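Local coordinates for PILD processed protein (Shewanella oneidensis, PDB 4D40), which probably serves as a type IV pilin, a subunit that assembles into pili at the cell surface and is linked to cell adhesion, at residues 57-62 and 70-75; 39-44 and 63-68; 29-34 and 44-49; 19-24 and 53-58. All blocks are in the same frame, centred on the assembly; numbering follows the deposited sequence.

Contact 1: residues 57-62 and 70-75; sequences LKAVPT and GTLSLD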
loop_
_atom_site.group_PDB
_atom_site.type_symbol
_atom_site.label_atom_id
_atom_site.label_comp_id
_atom_site.label_asym_id
_atom_site.label_seq_id
_atom_site.Cartn_x
_atom_site.Cartn_y
_atom_site.Cartn_z
ATOM N N LEU A 57 -1.278 4.311 0.984
ATOM C CA LEU A 57 -1.722 2.950 0.696
ATOM C C LEU A 57 -1.391 2.095 1.902
ATOM O O LEU A 57 -0.273 2.174 2.419
ATOM C CB LEU A 57 -1.032 2.391 -0.551
ATOM C CG LEU A 57 -1.539 2.874 -1.904
ATOM C CD1 LEU A 57 -0.526 2.540 -3.003
ATOM C CD2 LEU A 57 -2.889 2.245 -2.209
ATOM N N LYS A 58 -2.341 1.282 2.366
ATOM C CA LYS A 58 -2.060 0.409 3.496
ATOM C C LYS A 58 -2.470 -1.019 3.219
ATOM O O LYS A 58 -3.423 -1.279 2.483
ATOM C CB LYS A 58 -2.770 0.883 4.763
ATOM C CG LYS A 58 -2.348 2.265 5.224
ATOM C CD LYS A 58 -2.962 2.595 6.570
ATOM C CE LYS A 58 -2.256 3.760 7.226
ATOM N NZ LYS A 58 -2.518 5.008 6.475
ATOM N N ALA A 59 -1.729 -1.928 3.840
ATOM C CA ALA A 59 -2.060 -3.345 3.867
ATOM C C ALA A 59 -2.157 -3.779 5.318
ATOM O O ALA A 59 -1.149 -3.841 6.024
ATOM C CB ALA A 59 -1.015 -4.156 3.132
ATOM N N VAL A 60 -3.378 -4.064 5.759
ATOM C CA VAL A 60 -3.639 -4.426 7.148
ATOM C C VAL A 60 -3.801 -5.927 7.263
ATOM O O VAL A 60 -4.736 -6.482 6.691
ATOM C CB VAL A 60 -4.909 -3.735 7.685
ATOM C CG1 VAL A 60 -5.188 -4.160 9.128
ATOM C CG2 VAL A 60 -4.772 -2.225 7.589
ATOM N N PRO A 61 -2.907 -6.589 8.012
ATOM C CA PRO A 61 -3.062 -8.043 8.136
ATOM C C PRO A 61 -4.345 -8.446 8.849
ATOM O O PRO A 61 -4.801 -7.751 9.753
ATOM C CB PRO A 61 -1.830 -8.457 8.946
ATOM C CG PRO A 61 -1.445 -7.239 9.707
ATOM C CD PRO A 61 -1.763 -6.089 8.799
ATOM N N THR A 62 -4.927 -9.558 8.412
ATOM C CA THR A 62 -6.046 -10.176 9.105
ATOM C C THR A 62 -5.503 -11.005 10.260
ATOM O O THR A 62 -4.295 -11.178 10.392
ATOM C CB THR A 62 -6.863 -11.076 8.169
ATOM O OG1 THR A 62 -6.058 -12.190 7.777
ATOM C CG2 THR A 62 -7.310 -10.316 6.927
ATOM N N GLY A 70 3.111 -6.227 11.089
ATOM C CA GLY A 70 1.791 -5.645 11.230
ATOM C C GLY A 70 1.322 -4.941 9.976
ATOM O O GLY A 70 1.487 -5.439 8.860
ATOM N N THR A 71 0.747 -3.760 10.158
ATOM C CA THR A 71 0.245 -2.989 9.031
ATOM C C THR A 71 1.381 -2.362 8.245
ATOM O O THR A 71 2.275 -1.727 8.814
ATOM C CB THR A 71 -0.719 -1.891 9.499
ATOM O OG1 THR A 71 -1.850 -2.502 10.130
ATOM C CG2 THR A 71 -1.193 -1.042 8.316
ATOM N N LEU A 72 1.323 -2.541 6.931
ATOM C CA LEU A 72 2.313 -1.995 6.016
ATOM C C LEU A 72 1.725 -0.783 5.327
ATOM O O LEU A 72 0.559 -0.796 4.954
ATOM C CB LEU A 72 2.714 -3.029 4.973
ATOM C CG LEU A 72 3.013 -4.428 5.491
ATOM C CD1 LEU A 72 3.025 -5.402 4.326
ATOM C CD2 LEU A 72 4.326 -4.461 6.243
ATOM N N SER A 73 2.512 0.268 5.150
ATOM C CA SER A 73 2.022 1.395 4.375
ATOM C C SER A 73 3.090 1.952 3.457
ATOM O O SER A 73 4.287 1.761 3.673
ATOM C CB SER A 73 1.497 2.504 5.284
ATOM O OG SER A 73 2.546 3.133 5.986
ATOM N N LEU A 74 2.605 2.648 2.437
ATOM C CA LEU A 74 3.423 3.247 1.391
ATOM C C LEU A 74 2.741 4.542 0.964
ATOM O O LEU A 74 1.563 4.519 0.617
ATOM C CB LEU A 74 3.562 2.282 0.215
ATOM C CG LEU A 74 4.231 2.797 -1.060
ATOM C CD1 LEU A 74 5.598 3.338 -0.738
ATOM C CD2 LEU A 74 4.324 1.681 -2.095
ATOM N N ASP A 75 3.458 5.668 0.995
ATOM C CA ASP A 75 2.854 6.952 0.622
ATOM C C ASP A 75 3.372 7.492 -0.712
ATOM O O ASP A 75 4.169 6.849 -1.404
ATOM C CB ASP A 75 3.051 8.004 1.733
ATOM C CG ASP A 75 4.488 8.496 1.869
ATOM O OD1 ASP A 75 5.346 8.195 1.018
ATOM O OD2 ASP A 75 4.746 9.223 2.852
#
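Four cross-strand pairs of side chains line this beta hairpin, in which strands 55-61 and 72-75 run antiparallel. V60 and T71 lie side by side and point the same way. V60 CG2 meets T71 CG2 at 3.8 Å. T71 OG1 stands beside its backbone N (chi1 -62°), which leaves CG2 anti to that N and OG1 near P61 CD. On the K58 face, K58 CG rests on S73 CB at 3.9 Å. The lysine chain then bends at chi4 (68°), and its NZ bonds S56 OG. On the other face, A59 CB and L72 CB are 4.3 Å apart. L57 and L74 share that face, and L57 reaches on to L13, S16 and L20 of helix 2-27. L57 N gives to L74 O at 2.9 Å and A59 N to L72 O at 2.8 Å, and both bonds are returned. P61 has no N-H to extend the ladder, and its CD packs 3.3 Å from G70 O. The chemistry is therefore two-sided. Backbone bonds carry the pairing, an apolar face turns to the helix, and the K58 and S73 face keeps polar groups.

Contact 2: residues 39-44 and 63-68; sequences SPYYSF and NRQSDP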
loop_
_atom_site.group_PDB
_atom_site.type_symbol
_atom_site.label_atom_id
_atom_site.label_comp_id
_atom_site.label_asym_id
_atom_site.label_seq_id
_atom_site.Cartn_x
_atom_site.Cartn_y
_atom_site.Cartn_z
ATOM N N SER A 39 -7.282 -10.014 0.172
ATOM C CA SER A 39 -6.995 -11.440 0.253
ATOM C C SER A 39 -7.414 -11.932 1.625
ATOM O O SER A 39 -7.783 -11.140 2.477
ATOM C CB SER A 39 -5.509 -11.709 0.035
ATOM O OG SER A 39 -4.771 -11.359 1.196
ATOM N N PRO A 40 -7.338 -13.244 1.853
ATOM C CA PRO A 40 -7.618 -13.743 3.203
ATOM C C PRO A 40 -6.623 -13.242 4.252
ATOM O O PRO A 40 -6.893 -13.376 5.449
ATOM C CB PRO A 40 -7.509 -15.260 3.041
ATOM C CG PRO A 40 -7.769 -15.507 1.593
ATOM C CD PRO A 40 -7.178 -14.338 0.880
ATOM N N TYR A 41 -5.514 -12.660 3.800
ATOM C CA TYR A 41 -4.399 -12.313 4.678
ATOM C C TYR A 41 -4.197 -10.816 4.879
ATOM O O TYR A 41 -3.680 -10.403 5.921
ATOM C CB TYR A 41 -3.113 -12.916 4.126
ATOM C CG TYR A 41 -3.186 -14.414 3.988
ATOM C CD1 TYR A 41 -3.049 -15.227 5.099
ATOM C CD2 TYR A 41 -3.392 -15.010 2.754
ATOM C CE1 TYR A 41 -3.113 -16.598 4.990
ATOM C CE2 TYR A 41 -3.458 -16.388 2.634
ATOM C CZ TYR A 41 -3.316 -17.171 3.758
ATOM O OH TYR A 41 -3.371 -18.539 3.662
ATOM N N TYR A 42 -4.601 -10.013 3.900
ATOM C CA TYR A 42 -4.475 -8.564 4.000
ATOM C C TYR A 42 -5.688 -7.842 3.443
ATOM O O TYR A 42 -6.289 -8.270 2.454
ATOM C CB TYR A 42 -3.225 -8.053 3.259
ATOM C CG TYR A 42 -1.921 -8.343 3.967
ATOM C CD1 TYR A 42 -1.404 -7.457 4.903
ATOM C CD2 TYR A 42 -1.203 -9.491 3.688
ATOM C CE1 TYR A 42 -0.216 -7.724 5.560
ATOM C CE2 TYR A 42 -0.018 -9.771 4.336
ATOM C CZ TYR A 42 0.475 -8.881 5.266
ATOM O OH TYR A 42 1.656 -9.159 5.907
ATOM N N SER A 43 -6.020 -6.730 4.089
ATOM C CA SER A 43 -7.032 -5.807 3.609
ATOM C C SER A 43 -6.324 -4.548 3.153
ATOM O O SER A 43 -5.574 -3.950 3.920
ATOM C CB SER A 43 -8.047 -5.497 4.706
ATOM O OG SER A 43 -8.670 -6.684 5.147
ATOM N N PHE A 44 -6.553 -4.159 1.901
ATOM C CA PHE A 44 -5.852 -3.015 1.315
ATOM C C PHE A 44 -6.742 -1.779 1.245
ATOM O O PHE A 44 -7.941 -1.883 0.969
ATOM C CB PHE A 44 -5.349 -3.364 -0.084
ATOM C CG PHE A 44 -4.378 -4.505 -0.111
ATOM C CD1 PHE A 44 -3.018 -4.284 0.050
ATOM C CD2 PHE A 44 -4.821 -5.803 -0.295
ATOM C CE1 PHE A 44 -2.122 -5.339 0.022
ATOM C CE2 PHE A 44 -3.931 -6.854 -0.328
ATOM C CZ PHE A 44 -2.577 -6.620 -0.163
ATOM N N ASN A 63 -6.395 -11.530 11.092
ATOM C CA ASN A 63 -5.981 -12.417 12.177
ATOM C C ASN A 63 -5.287 -13.674 11.644
ATOM O O ASN A 63 -4.501 -14.307 12.348
ATOM C CB ASN A 63 -7.185 -12.799 13.043
ATOM C CG ASN A 63 -8.399 -13.187 12.221
ATOM O OD1 ASN A 63 -8.303 -13.408 11.015
ATOM N ND2 ASN A 63 -9.553 -13.270 12.873
ATOM N N ARG A 64 -5.573 -14.015 10.390
ATOM C CA ARG A 64 -4.994 -15.190 9.741
ATOM C C ARG A 64 -3.538 -14.984 9.316
ATOM O O ARG A 64 -2.885 -15.918 8.854
ATOM C CB ARG A 64 -5.832 -15.569 8.519
ATOM C CG ARG A 64 -7.289 -15.837 8.848
ATOM C CD ARG A 64 -8.126 -16.061 7.606
ATOM N NE ARG A 64 -9.547 -15.860 7.887
ATOM C CZ ARG A 64 -10.195 -14.707 7.731
ATOM N NH1 ARG A 64 -9.565 -13.627 7.277
ATOM N NH2 ARG A 64 -11.487 -14.635 8.024
ATOM N N GLN A 65 -3.036 -13.762 9.475
ATOM C CA GLN A 65 -1.696 -13.406 9.025
ATOM C C GLN A 65 -0.888 -12.868 10.201
ATOM O O GLN A 65 -0.842 -11.665 10.433
ATOM C CB GLN A 65 -1.797 -12.381 7.893
ATOM C CG GLN A 65 -0.488 -11.722 7.444
ATOM C CD GLN A 65 0.493 -12.679 6.795
ATOM O OE1 GLN A 65 0.238 -13.872 6.664
ATOM N NE2 GLN A 65 1.636 -12.142 6.374
ATOM N N SER A 66 -0.253 -13.771 10.940
ATOM C CA SER A 66 0.383 -13.417 12.206
ATOM C C SER A 66 1.812 -12.975 11.969
ATOM O O SER A 66 2.762 -13.648 12.379
ATOM C CB SER A 66 0.350 -14.597 13.178
ATOM O OG SER A 66 1.031 -15.714 12.635
ATOM N N ASP A 67 1.951 -11.828 11.316
ATOM C CA ASP A 67 3.249 -11.332 10.899
ATOM C C ASP A 67 3.705 -10.154 11.763
ATOM O O ASP A 67 2.921 -9.250 12.037
ATOM C CB ASP A 67 3.187 -10.922 9.435
ATOM C CG ASP A 67 4.506 -10.452 8.929
ATOM O OD1 ASP A 67 5.328 -11.311 8.548
ATOM O OD2 ASP A 67 4.722 -9.228 8.937
ATOM N N PRO A 68 4.979 -10.155 12.194
ATOM C CA PRO A 68 5.446 -9.141 13.150
ATOM C C PRO A 68 5.594 -7.720 12.589
ATOM O O PRO A 68 5.846 -6.798 13.368
ATOM C CB PRO A 68 6.807 -9.690 13.594
ATOM C CG PRO A 68 7.257 -10.553 12.470
ATOM C CD PRO A 68 6.009 -11.177 11.932
HETATM O O HOH W 1 2.652 -7.638 7.788
#
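Three polar links tie the loop 63-68 to the start of strand 42-48. Q65 NE2 donates to Y42 OH at 3.0 Å, and the hydroxyl lies close to the amide plane. The same hydroxyl gives its proton to a water 2.6 Å from OH, and that water donates to D67 OD2. Y42 OH is thus both acceptor and donor. R64 NH1 reaches P40 O at 3.2 Å, on a carbonyl lone pair and near the guanidinium plane. The arginine is poorly ordered, so this link is probably loose. P40 O also takes a bond from T62 OG1. Within 39-44, S39 OG makes an ST turn with Y41 N, extended to an ST motif by Y42 N, before the strand.

The van der Waals touches centre on Q65. Its CG stands anti to the backbone N (chi1 171°), and the chain bends at chi2 (66°). Q65 CG then lies 3.7 Å from Y42 CE2, while Q65 CB packs 3.4 Å from Y41 O. The edge of the Y41 ring brings CD1 to R64 O at 3.8 Å. An alanine in place of Q65 would lose the amide and probably loosen the loop's hold on Y42 and on the helix.

That helix, 2-27, lies against the contact. Its K2 O accepts from Q65 NE2, and R5 bonds Q65 OE1. D67 OD2 also takes the backbone N of C69 and forms a salt bridge with R6. Y42 packs between the helix, at R6 and A9, and strand 55-61, at A59 and P61.

Contact 3: residues 29-34 and 44-49; sequences LYPASQ and FSYTPT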
loop_
_atom_site.group_PDB
_atom_site.type_symbol
_atom_site.label_atom_id
_atom_site.label_comp_id
_atom_site.label_asym_id
_atom_site.label_seq_id
_atom_site.Cartn_x
_atom_site.Cartn_y
_atom_site.Cartn_z
ATOM N N LEU A 29 -3.039 15.438 -10.128
ATOM C CA LEU A 29 -3.605 15.135 -8.815
ATOM C C LEU A 29 -3.789 13.630 -8.679
ATOM O O LEU A 29 -3.887 12.926 -9.678
ATOM C CB LEU A 29 -4.954 15.826 -8.624
ATOM C CG LEU A 29 -4.992 17.343 -8.464
ATOM C CD1 LEU A 29 -6.435 17.808 -8.455
ATOM C CD2 LEU A 29 -4.273 17.779 -7.195
ATOM N N TYR A 30 -3.847 13.133 -7.450
ATOM C CA TYR A 30 -4.197 11.730 -7.235
ATOM C C TYR A 30 -5.711 11.573 -7.298
ATOM O O TYR A 30 -6.442 12.538 -7.086
ATOM C CB TYR A 30 -3.641 11.230 -5.901
ATOM C CG TYR A 30 -2.137 11.149 -5.896
ATOM C CD1 TYR A 30 -1.472 10.217 -6.690
ATOM C CD2 TYR A 30 -1.377 12.007 -5.113
ATOM C CE1 TYR A 30 -0.092 10.139 -6.695
ATOM C CE2 TYR A 30 0.005 11.935 -5.114
ATOM C CZ TYR A 30 0.641 11.006 -5.910
ATOM O OH TYR A 30 2.015 10.938 -5.908
ATOM N N PRO A 31 -6.191 10.354 -7.603
ATOM C CA PRO A 31 -7.631 10.116 -7.751
ATOM C C PRO A 31 -8.389 10.048 -6.433
ATOM O O PRO A 31 -7.794 9.803 -5.387
ATOM C CB PRO A 31 -7.688 8.761 -8.458
ATOM C CG PRO A 31 -6.430 8.081 -8.052
ATOM C CD PRO A 31 -5.400 9.169 -7.976
ATOM N N ALA A 32 -9.700 10.238 -6.509
ATOM C CA ALA A 32 -10.556 10.192 -5.332
ATOM C C ALA A 32 -10.597 8.793 -4.724
ATOM O O ALA A 32 -10.800 8.643 -3.518
ATOM C CB ALA A 32 -11.955 10.646 -5.685
ATOM N N SER A 33 -10.420 7.775 -5.565
ATOM C CA SER A 33 -10.475 6.382 -5.120
ATOM C C SER A 33 -9.637 5.464 -5.998
ATOM O O SER A 33 -9.244 5.834 -7.098
ATOM C CB SER A 33 -11.922 5.880 -5.110
ATOM O OG SER A 33 -12.476 5.876 -6.416
ATOM N N GLN A 34 -9.378 4.259 -5.498
ATOM C CA GLN A 34 -8.659 3.239 -6.250
ATOM C C GLN A 34 -9.224 1.888 -5.842
ATOM O O GLN A 34 -9.353 1.607 -4.651
ATOM C CB GLN A 34 -7.151 3.293 -5.985
ATOM C CG GLN A 34 -6.334 2.300 -6.820
ATOM C CD GLN A 34 -4.836 2.361 -6.529
ATOM O OE1 GLN A 34 -4.422 2.640 -5.402
ATOM N NE2 GLN A 34 -4.018 2.099 -7.550
ATOM N N PHE A 44 -6.553 -4.159 1.901
ATOM C CA PHE A 44 -5.852 -3.015 1.315
ATOM C C PHE A 44 -6.742 -1.779 1.245
ATOM O O PHE A 44 -7.941 -1.883 0.969
ATOM C CB PHE A 44 -5.349 -3.364 -0.084
ATOM C CG PHE A 44 -4.378 -4.505 -0.111
ATOM C CD1 PHE A 44 -3.018 -4.284 0.050
ATOM C CD2 PHE A 44 -4.821 -5.803 -0.295
ATOM C CE1 PHE A 44 -2.122 -5.339 0.022
ATOM C CE2 PHE A 44 -3.931 -6.854 -0.328
ATOM C CZ PHE A 44 -2.577 -6.620 -0.163
ATOM N N SER A 45 -6.153 -0.612 1.494
ATOM C CA SER A 45 -6.890 0.638 1.427
ATOM C C SER A 45 -6.059 1.730 0.768
ATOM O O SER A 45 -4.833 1.713 0.835
ATOM C CB SER A 45 -7.320 1.090 2.830
ATOM O OG SER A 45 -6.194 1.357 3.660
ATOM N N TYR A 46 -6.760 2.654 0.121
ATOM C CA TYR A 46 -6.176 3.846 -0.483
ATOM C C TYR A 46 -6.845 5.068 0.121
ATOM O O TYR A 46 -8.075 5.188 0.073
ATOM C CB TYR A 46 -6.372 3.829 -1.995
ATOM C CG TYR A 46 -6.145 5.159 -2.679
ATOM C CD1 TYR A 46 -4.869 5.655 -2.837
ATOM C CD2 TYR A 46 -7.208 5.898 -3.195
ATOM C CE1 TYR A 46 -4.643 6.867 -3.479
ATOM C CE2 TYR A 46 -6.990 7.114 -3.851
ATOM C CZ TYR A 46 -5.697 7.584 -3.981
ATOM O OH TYR A 46 -5.449 8.783 -4.620
ATOM N N THR A 47 -6.039 5.958 0.694
ATOM C CA THR A 47 -6.531 7.190 1.314
ATOM C C THR A 47 -5.806 8.396 0.734
ATOM O O THR A 47 -4.665 8.673 1.111
ATOM C CB THR A 47 -6.332 7.174 2.843
ATOM O OG1 THR A 47 -6.935 5.995 3.388
ATOM C CG2 THR A 47 -6.972 8.387 3.491
ATOM N N PRO A 48 -6.462 9.114 -0.188
ATOM C CA PRO A 48 -5.854 10.352 -0.673
ATOM C C PRO A 48 -5.935 11.446 0.372
ATOM O O PRO A 48 -6.781 11.398 1.265
ATOM C CB PRO A 48 -6.700 10.703 -1.896
ATOM C CG PRO A 48 -8.040 10.143 -1.585
ATOM C CD PRO A 48 -7.796 8.890 -0.780
ATOM N N THR A 49 -5.054 12.428 0.268
ATOM C CA THR A 49 -5.177 13.608 1.095
ATOM C C THR A 49 -6.336 14.444 0.582
ATOM O O THR A 49 -6.778 14.276 -0.554
ATOM C CB THR A 49 -3.895 14.434 1.097
ATOM O OG1 THR A 49 -3.587 14.834 -0.244
ATOM C CG2 THR A 49 -2.753 13.616 1.653
#
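Y30 opens the contact with its CB, 3.3 Å from Y46 OH. Its ring leads away, and Y30 OH bonds E21 of helix 2-27. P31 follows and supplies the polar link. Y46 OH donates to P31 O at 2.7 Å, on a lone pair in the carbonyl plane. That oxygen also lies near the plane of the Y46 ring, at its edge. The proline ring crosses the tyrosine at about a right angle, with P31 CG 4.2 Å from Y46 CZ. A32 turns its own side chain away, but A32 O sits 3.7 Å from P48 CG. S33 takes part through its backbone, with S33 C 3.7 Å from Y46 CD2. Q34 closes the series. Its CG is anti to the backbone N (chi1 -176°) and the chain runs on extended. Q34 CB makes an off-centre CH-pi contact, 4.2 Å from the Y46 ring centroid and 30° off the normal. The Q34 amide stands 75° from the ring plane, and its NE2 bonds S16 O. P48 N lies over the opposite ring face.

An alanine in place of Y46 would remove the ring and hydroxyl, and would probably weaken the hold of loop 29-34 on strand 42-48. The contact therefore rests largely on one amphipathic side chain. The phenol tip anchors a proline carbonyl by a short bond, and the ring body gives Q34 and P48 a surface to pack on. The loop is thus pinned beside the sheet without strand pairing.

Contact 4: residues 19-24 and 53-58; sequences ALERHY and FGFSLK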
loop_
_atom_site.group_PDB
_atom_site.type_symbol
_atom_site.label_atom_id
_atom_site.label_comp_id
_atom_site.label_asym_id
_atom_site.label_seq_id
_atom_site.Cartn_x
_atom_site.Cartn_y
_atom_site.Cartn_z
ATOM N N ALA A 19 0.461 2.738 -10.441
ATOM C CA ALA A 19 -0.748 3.113 -11.156
ATOM C C ALA A 19 -1.207 4.514 -10.738
ATOM O O ALA A 19 -1.670 5.296 -11.570
ATOM C CB ALA A 19 -1.844 2.095 -10.909
ATOM N N LEU A 20 -1.078 4.824 -9.452
ATOM C CA LEU A 20 -1.449 6.142 -8.951
ATOM C C LEU A 20 -0.587 7.234 -9.582
ATOM O O LEU A 20 -1.095 8.313 -9.872
ATOM C CB LEU A 20 -1.341 6.187 -7.426
ATOM C CG LEU A 20 -2.406 5.366 -6.686
ATOM C CD1 LEU A 20 -2.010 5.175 -5.234
ATOM C CD2 LEU A 20 -3.779 6.030 -6.787
ATOM N N GLU A 21 0.696 6.956 -9.812
ATOM C CA GLU A 21 1.579 7.947 -10.440
ATOM C C GLU A 21 1.208 8.187 -11.903
ATOM O O GLU A 21 1.415 9.278 -12.425
ATOM C CB GLU A 21 3.049 7.522 -10.367
ATOM C CG GLU A 21 3.827 7.854 -9.095
ATOM C CD GLU A 21 3.431 9.158 -8.421
ATOM O OE1 GLU A 21 3.598 10.250 -9.007
ATOM O OE2 GLU A 21 2.970 9.084 -7.275
ATOM N N ARG A 22 0.672 7.168 -12.572
ATOM C CA ARG A 22 0.245 7.335 -13.953
ATOM C C ARG A 22 -0.967 8.254 -13.999
ATOM O O ARG A 22 -1.085 9.104 -14.882
ATOM C CB ARG A 22 -0.069 5.984 -14.600
ATOM C CG ARG A 22 1.166 5.206 -15.002
ATOM C CD ARG A 22 0.827 4.052 -15.939
ATOM N NE ARG A 22 0.108 2.991 -15.241
ATOM C CZ ARG A 22 0.688 2.051 -14.499
ATOM N NH1 ARG A 22 2.007 2.032 -14.340
ATOM N NH2 ARG A 22 -0.056 1.132 -13.902
ATOM N N HIS A 23 -1.859 8.093 -13.027
ATOM C CA HIS A 23 -3.008 8.979 -12.921
ATOM C C HIS A 23 -2.544 10.397 -12.616
ATOM O O HIS A 23 -3.008 11.355 -13.232
ATOM C CB HIS A 23 -3.968 8.500 -11.836
ATOM C CG HIS A 23 -5.251 9.267 -11.799
ATOM N ND1 HIS A 23 -5.379 10.471 -11.142
ATOM C CD2 HIS A 23 -6.462 9.009 -12.348
ATOM C CE1 HIS A 23 -6.615 10.918 -11.278
ATOM N NE2 HIS A 23 -7.291 10.051 -12.010
ATOM N N TYR A 24 -1.614 10.511 -11.670
ATOM C CA TYR A 24 -1.069 11.803 -11.269
ATOM C C TYR A 24 -0.418 12.507 -12.456
ATOM O O TYR A 24 -0.552 13.725 -12.622
ATOM C CB TYR A 24 -0.054 11.626 -10.132
ATOM C CG TYR A 24 0.392 12.923 -9.487
ATOM C CD1 TYR A 24 1.422 13.681 -10.031
ATOM C CD2 TYR A 24 -0.215 13.383 -8.331
ATOM C CE1 TYR A 24 1.829 14.869 -9.437
ATOM C CE2 TYR A 24 0.182 14.565 -7.733
ATOM C CZ TYR A 24 1.202 15.299 -8.284
ATOM O OH TYR A 24 1.596 16.477 -7.680
ATOM N N PHE A 53 -2.896 15.898 -3.323
ATOM C CA PHE A 53 -1.472 15.932 -3.667
ATOM C C PHE A 53 -0.659 14.845 -2.959
ATOM O O PHE A 53 0.535 14.679 -3.239
ATOM C CB PHE A 53 -0.881 17.308 -3.348
ATOM C CG PHE A 53 -1.225 18.362 -4.362
ATOM C CD1 PHE A 53 -0.750 18.272 -5.660
ATOM C CD2 PHE A 53 -2.013 19.449 -4.016
ATOM C CE1 PHE A 53 -1.062 19.249 -6.598
ATOM C CE2 PHE A 53 -2.329 20.426 -4.949
ATOM C CZ PHE A 53 -1.847 20.328 -6.238
ATOM N N GLY A 54 -1.303 14.108 -2.056
ATOM C CA GLY A 54 -0.674 12.992 -1.371
ATOM C C GLY A 54 -1.606 11.802 -1.243
ATOM O O GLY A 54 -2.785 11.898 -1.582
ATOM N N PHE A 55 -1.079 10.680 -0.760
ATOM C CA PHE A 55 -1.907 9.523 -0.432
ATOM C C PHE A 55 -1.206 8.581 0.531
ATOM O O PHE A 55 0.004 8.662 0.738
ATOM C CB PHE A 55 -2.296 8.739 -1.696
ATOM C CG PHE A 55 -1.146 8.007 -2.344
ATOM C CD1 PHE A 55 -0.701 6.793 -1.851
ATOM C CD2 PHE A 55 -0.514 8.536 -3.464
ATOM C CE1 PHE A 55 0.345 6.123 -2.444
ATOM C CE2 PHE A 55 0.526 7.871 -4.060
ATOM C CZ PHE A 55 0.960 6.656 -3.548
ATOM N N SER A 56 -1.988 7.666 1.092
ATOM C CA SER A 56 -1.459 6.552 1.857
ATOM C C SER A 56 -2.111 5.266 1.384
ATOM O O SER A 56 -3.340 5.154 1.377
ATOM C CB SER A 56 -1.713 6.736 3.349
ATOM O OG SER A 56 -1.352 5.561 4.058
ATOM N N LEU A 57 -1.278 4.311 0.984
ATOM C CA LEU A 57 -1.722 2.950 0.696
ATOM C C LEU A 57 -1.391 2.095 1.902
ATOM O O LEU A 57 -0.273 2.174 2.419
ATOM C CB LEU A 57 -1.032 2.391 -0.551
ATOM C CG LEU A 57 -1.539 2.874 -1.904
ATOM C CD1 LEU A 57 -0.526 2.540 -3.003
ATOM C CD2 LEU A 57 -2.889 2.245 -2.209
ATOM N N LYS A 58 -2.341 1.282 2.366
ATOM C CA LYS A 58 -2.060 0.409 3.496
ATOM C C LYS A 58 -2.470 -1.019 3.219
ATOM O O LYS A 58 -3.423 -1.279 2.483
ATOM C CB LYS A 58 -2.770 0.883 4.763
ATOM C CG LYS A 58 -2.348 2.265 5.224
ATOM C CD LYS A 58 -2.962 2.595 6.570
ATOM C CE LYS A 58 -2.256 3.760 7.226
ATOM N NZ LYS A 58 -2.518 5.008 6.475
HETATM O O HOH W 2 2.382 15.492 -5.063
#
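A bridging water is the best-held polar atom between the helix and the strand approach, and two bonds grip it. It donates to F53 O, 2.7 Å from the water oxygen, and pairs with Y24 OH at 2.9 Å. Y24 extends its ring toward 53-58, CG anti to the backbone N (chi1 -170°). Y24 OH comes to the edge of the F53 ring, in its plane, 3.6 Å from CD1.

Deeper in, L20 and F55 meet tip to tip. L20 CD1 stands over the middle of the F55 ring, 3.7 Å from the centroid and 9° off the normal, a CH-pi contact. F55 takes the crowded first torsion (chi1 70°) to put its face there. L57 CD1 joins L20 CD1 at 3.8 Å. E21 OE2 lies at the edge of the F55 ring and is hydrogen-bonded to Y30 OH. Y30 also meets F55 edge-to-face.

The axes of helix segment 19-24 and strand segment 55-58 run nearly antiparallel, 11.9 Å apart at their closest. This is the helix-on-sheet packing of the type IV pilin fold. No direct hydrogen bond crosses it, so apolar contact and one water do the joining.

How the contacts relate
Contacts 1, 2 and 4 are partly buried, whereas contact 3 is a surface contact. Contacts 1 and 4 overlap on strand 55-61, where L57 works in both. Contact 1 pairs that strand with 72-75 through the backbone, and contact 4 lays it on helix 2-27 through apolar side chains. Contacts 2 and 3 both use strand 42-48, but their centres are about 21 Å apart. Each ties a loop to this strand through side-chain polar bonds rather than strand pairing. Contacts 3 and 4 adjoin, with centres about 6 Å apart, and Y30 bonded to E21 links them. Contacts 2 and 4 lie on opposite sides of the chain's centre.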